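Local coordinates for protein putative phosphatase (DUF442) (Shewanella putrefaciens CN-32, PDB 3GXH) that probably acts as a phosphatase related to the tyrosine and dual-specificity phosphatases, at residues A[116-120]-A[121-125]; A[129-132]-A[133-136]. All coordinates share one frame; numbering follows the deposited sequence.

Contact 1 of 2, residues A[116-120]-A[121-125]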
# COMPACT_ATOMS: atom_id res chain seq x y z
N LEU A 116 0.32 7.52 -6.45
CA LEU A 116 0.66 8.88 -6.15
C LEU A 116 2.12 9.01 -5.74
O LEU A 116 2.77 10.03 -6.07
CB LEU A 116 -0.25 9.43 -5.06
CG LEU A 116 -1.67 9.70 -5.57
CD1 LEU A 116 -2.56 10.09 -4.39
CD2 LEU A 116 -1.76 10.77 -6.68
N TYR A 117 2.65 8.02 -5.05
CA TYR A 117 4.03 8.03 -4.63
C TYR A 117 4.95 7.97 -5.83
O TYR A 117 5.91 8.75 -5.94
CB TYR A 117 4.32 6.87 -3.67
CG TYR A 117 5.78 6.65 -3.41
CD1 TYR A 117 6.46 7.47 -2.53
CD2 TYR A 117 6.49 5.63 -4.09
CE1 TYR A 117 7.83 7.26 -2.30
CE2 TYR A 117 7.86 5.44 -3.86
CZ TYR A 117 8.49 6.25 -2.96
OH TYR A 117 9.85 6.06 -2.77
N GLN A 118 4.69 7.04 -6.72
CA GLN A 118 5.54 6.92 -7.90
C GLN A 118 5.47 8.19 -8.75
O GLN A 118 6.48 8.65 -9.30
CB GLN A 118 5.20 5.69 -8.70
CG GLN A 118 5.47 4.41 -7.91
CD GLN A 118 5.22 3.13 -8.66
OE1 GLN A 118 4.32 3.03 -9.52
NE2 GLN A 118 6.02 2.09 -8.32
N LEU A 119 4.26 8.74 -8.85
CA LEU A 119 4.06 9.97 -9.62
C LEU A 119 4.89 11.10 -9.02
O LEU A 119 5.63 11.80 -9.74
CB LEU A 119 2.56 10.29 -9.67
CG LEU A 119 2.18 11.48 -10.51
CD1 LEU A 119 2.52 11.20 -11.98
CD2 LEU A 119 0.69 11.76 -10.33
N LYS A 120 4.86 11.27 -7.70
CA LYS A 120 5.59 12.40 -7.10
C LYS A 120 7.10 12.20 -7.08
O LYS A 120 7.88 13.18 -7.08
CB LYS A 120 5.05 12.69 -5.71
CG LYS A 120 5.58 11.78 -4.68
CD LYS A 120 6.84 12.27 -3.96
CE LYS A 120 7.06 11.40 -2.73
NZ LYS A 120 8.39 11.61 -2.12
N GLN A 121 7.56 10.95 -7.09
CA GLN A 121 8.97 10.60 -7.19
C GLN A 121 9.52 10.86 -8.60
O GLN A 121 10.70 10.66 -8.84
CB GLN A 121 9.18 9.13 -6.82
CG GLN A 121 8.99 8.87 -5.37
CD GLN A 121 10.10 9.49 -4.59
OE1 GLN A 121 9.95 10.57 -4.04
NE2 GLN A 121 11.25 8.82 -4.58
N GLY A 122 8.66 11.26 -9.53
CA GLY A 122 9.10 11.50 -10.92
C GLY A 122 9.24 10.21 -11.73
O GLY A 122 9.88 10.22 -12.79
N GLN A 123 8.63 9.11 -11.27
CA GLN A 123 8.82 7.77 -11.90
C GLN A 123 7.83 7.52 -13.07
O GLN A 123 7.88 6.46 -13.70
CB GLN A 123 8.77 6.63 -10.85
CG GLN A 123 9.82 6.80 -9.72
CD GLN A 123 9.71 5.79 -8.57
OE1 GLN A 123 8.83 4.92 -8.55
NE2 GLN A 123 10.59 5.93 -7.58
N ASN A 124 6.97 8.49 -13.37
CA ASN A 124 6.01 8.40 -14.50
C ASN A 124 5.24 7.05 -14.56
O ASN A 124 5.31 6.32 -15.55
CB ASN A 124 6.72 8.67 -15.85
CG ASN A 124 5.74 8.87 -16.99
OD1 ASN A 124 4.64 9.40 -16.79
ND2 ASN A 124 6.13 8.44 -18.19
N PRO A 125 4.50 6.72 -13.48
CA PRO A 125 3.77 5.46 -13.45
C PRO A 125 2.62 5.47 -14.44
O PRO A 125 2.12 6.54 -14.76
CB PRO A 125 3.22 5.41 -12.02
CG PRO A 125 3.05 6.86 -11.66
CD PRO A 125 4.26 7.54 -12.28
O HOH W 1 10.99 4.59 -4.68
O HOH W 2 8.35 2.83 -6.60
O HOH W 3 6.11 10.91 -12.36
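Tyr-117 meets Gln-121 one turn further on, where helix 108-120 ends. The CG methylene of Gln-121 sits over one face of the tyrosine ring, 3.7 Å from CG to the ring centroid, a CH-pi contact. With chi1 at 168°, CG of Tyr-117 turns opposite the backbone N and carries the ring along the helix toward Gln-121. The amide of Gln-121 is nearly parallel to the ring, with planes 11° apart. Tyr-117 O accepts the helical bond from Gln-121 N. Water 1 joins Tyr-117 OH to Gln-123 NE2.

Gln-118 O takes Gln-123 N at 3.0 Å, nearly in line with the carbonyl. Leu-119 O takes Gly-122 N at 3.1 Å, with the donor well above the carbonyl plane. With the positive phi of Gly-122, these two bonds form a Schellman motif that closes the helix. The Gln-118 side chain runs out extended and crosses that of Gln-123 at about a right angle, with Gln-118 CG 3.5 Å from Gln-123 OE1. Water 2 links Gln-118 NE2 to that same OE1.

Leu-119 CB rests 4.0 Å from Pro-125 CG, and the Pro-125 ring lies against the Leu-119 backbone, Pro-125 CG 3.6 Å from Leu-119 N. Lys-120 bends at chi2 (92°) and runs alongside Gln-121, pointing the same way. Its NZ gives a 2.7 Å hydrogen bond to Gln-121 OE1.

Around this helix end, Tyr-117 packs on Phe-88, Phe-89 and Met-92 of helix 82-94. Leu-116 and Leu-119 touch helix 142-154. Gln-118 NE2 also bonds Gln-18 O of edge strand 16-19.

Contact 2 of 2, residues A[129-132]-A[133-136]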
# COMPACT_ATOMS: atom_id res chain seq x y z
N GLN A 129 -2.31 0.73 -15.03
CA GLN A 129 -1.49 -0.40 -14.68
C GLN A 129 -1.32 -0.49 -13.16
O GLN A 129 -1.50 -1.55 -12.55
CB GLN A 129 -0.11 -0.33 -15.36
CG GLN A 129 0.82 -1.46 -15.10
CD GLN A 129 2.25 -1.16 -15.51
OE1 GLN A 129 2.64 0.00 -15.68
NE2 GLN A 129 3.05 -2.22 -15.66
N THR A 130 -0.96 0.63 -12.56
CA THR A 130 -0.71 0.67 -11.12
C THR A 130 -2.00 0.34 -10.33
O THR A 130 -1.93 -0.36 -9.31
CB THR A 130 -0.15 2.05 -10.72
OG1 THR A 130 1.08 2.28 -11.40
CG2 THR A 130 0.16 2.07 -9.22
N MSE A 131 -3.11 0.86 -10.83
CA MSE A 131 -4.39 0.78 -10.11
C MSE A 131 -5.29 -0.29 -10.68
O MSE A 131 -6.49 -0.23 -10.60
CB MSE A 131 -5.10 2.13 -10.04
CG MSE A 131 -4.32 3.16 -9.18
SE MSE A 131 -5.07 4.94 -9.29
CE MSE A 131 -6.85 4.61 -8.52
N THR A 132 -4.65 -1.36 -11.15
CA THR A 132 -5.36 -2.54 -11.65
C THR A 132 -6.45 -3.05 -10.68
O THR A 132 -7.53 -3.41 -11.12
CB THR A 132 -4.33 -3.63 -12.08
OG1 THR A 132 -3.69 -3.20 -13.30
CG2 THR A 132 -5.01 -4.97 -12.32
N PRO A 133 -6.19 -3.03 -9.36
CA PRO A 133 -7.21 -3.52 -8.44
C PRO A 133 -8.48 -2.76 -8.44
O PRO A 133 -9.49 -3.29 -8.00
CB PRO A 133 -6.53 -3.40 -7.07
CG PRO A 133 -5.07 -3.58 -7.38
CD PRO A 133 -4.92 -2.78 -8.64
N TRP A 134 -8.47 -1.53 -8.96
CA TRP A 134 -9.66 -0.69 -9.04
C TRP A 134 -10.63 -1.17 -10.09
O TRP A 134 -11.75 -0.72 -10.14
CB TRP A 134 -9.32 0.81 -9.28
CG TRP A 134 -8.78 1.43 -8.06
CD1 TRP A 134 -7.58 1.18 -7.48
CD2 TRP A 134 -9.42 2.42 -7.23
NE1 TRP A 134 -7.42 1.95 -6.37
CE2 TRP A 134 -8.55 2.69 -6.16
CE3 TRP A 134 -10.67 3.06 -7.25
CZ2 TRP A 134 -8.87 3.57 -5.15
CZ3 TRP A 134 -10.96 3.97 -6.24
CH2 TRP A 134 -10.07 4.22 -5.22
N ASN A 135 -10.15 -2.05 -10.98
CA ASN A 135 -10.98 -2.62 -12.00
C ASN A 135 -11.79 -1.55 -12.70
O ASN A 135 -12.99 -1.72 -12.90
CB ASN A 135 -11.90 -3.68 -11.37
CG ASN A 135 -12.32 -4.71 -12.35
OD1 ASN A 135 -13.50 -4.85 -12.64
ND2 ASN A 135 -11.34 -5.42 -12.90
N ASP A 136 -11.12 -0.46 -13.05
CA ASP A 136 -11.73 0.70 -13.70
C ASP A 136 -12.91 1.41 -12.97
O ASP A 136 -13.74 2.05 -13.61
CB ASP A 136 -12.16 0.33 -15.13
O HOH W 4 -8.39 0.11 -12.65
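Met-131, a selenomethionine, lays its terminal methyl over the indole of Trp-134, a Met-aromatic contact at the turn that follows helix 127-130. The two side chains run side by side in the same direction. CE stands 3.4 Å from the centroid of the five-membered ring and only 7° off its normal, so the methyl makes a CH-pi contact. The selenium lies further out above the same ring, at 5.0 Å from SE to the centroid. The bend at chi3 (62°) turns CE in over the indole. Lower down, Met-131 CB is 3.7 Å from Trp-134 CD1.

The indole is fixed from outside as well. Its NE1 bonds Tyr-108 O, and its rings meet those of Tyr-108 and Trp-144.

The backbone beneath is a short 3-10 turn. Trp-134 N bonds Met-131 O, and Asn-135 N bonds Thr-132 O at 3.0 Å. Pro-133 has no N-H to give. Thr-132 OG1 reaches back to Gln-129 O at 2.8 Å and also bonds Ala-128 O, its single proton shared between the two, tying the turn to the helix. Met-131 O has a second partner: water 4 donates to it at 2.8 Å and accepts from Asp-136 N.

Both contacts are local and span the C-terminal end of a helix, in series along the chain. Contact 1 is a surface contact, and contact 2 is partly buried. In contact 1 a Schellman motif ends helix 108-120, and glutamine amides, a lysine and bridging waters do much of the work. In contact 2 a 3-10 turn follows helix 127-130, and the main side-chain contact is a selenomethionine on an indole among other aromatic rings. Their centres are about 16 Å apart, yet they touch: Gln-118 and Pro-125 both pack on Thr-130. Strand 16-19 borders both contacts.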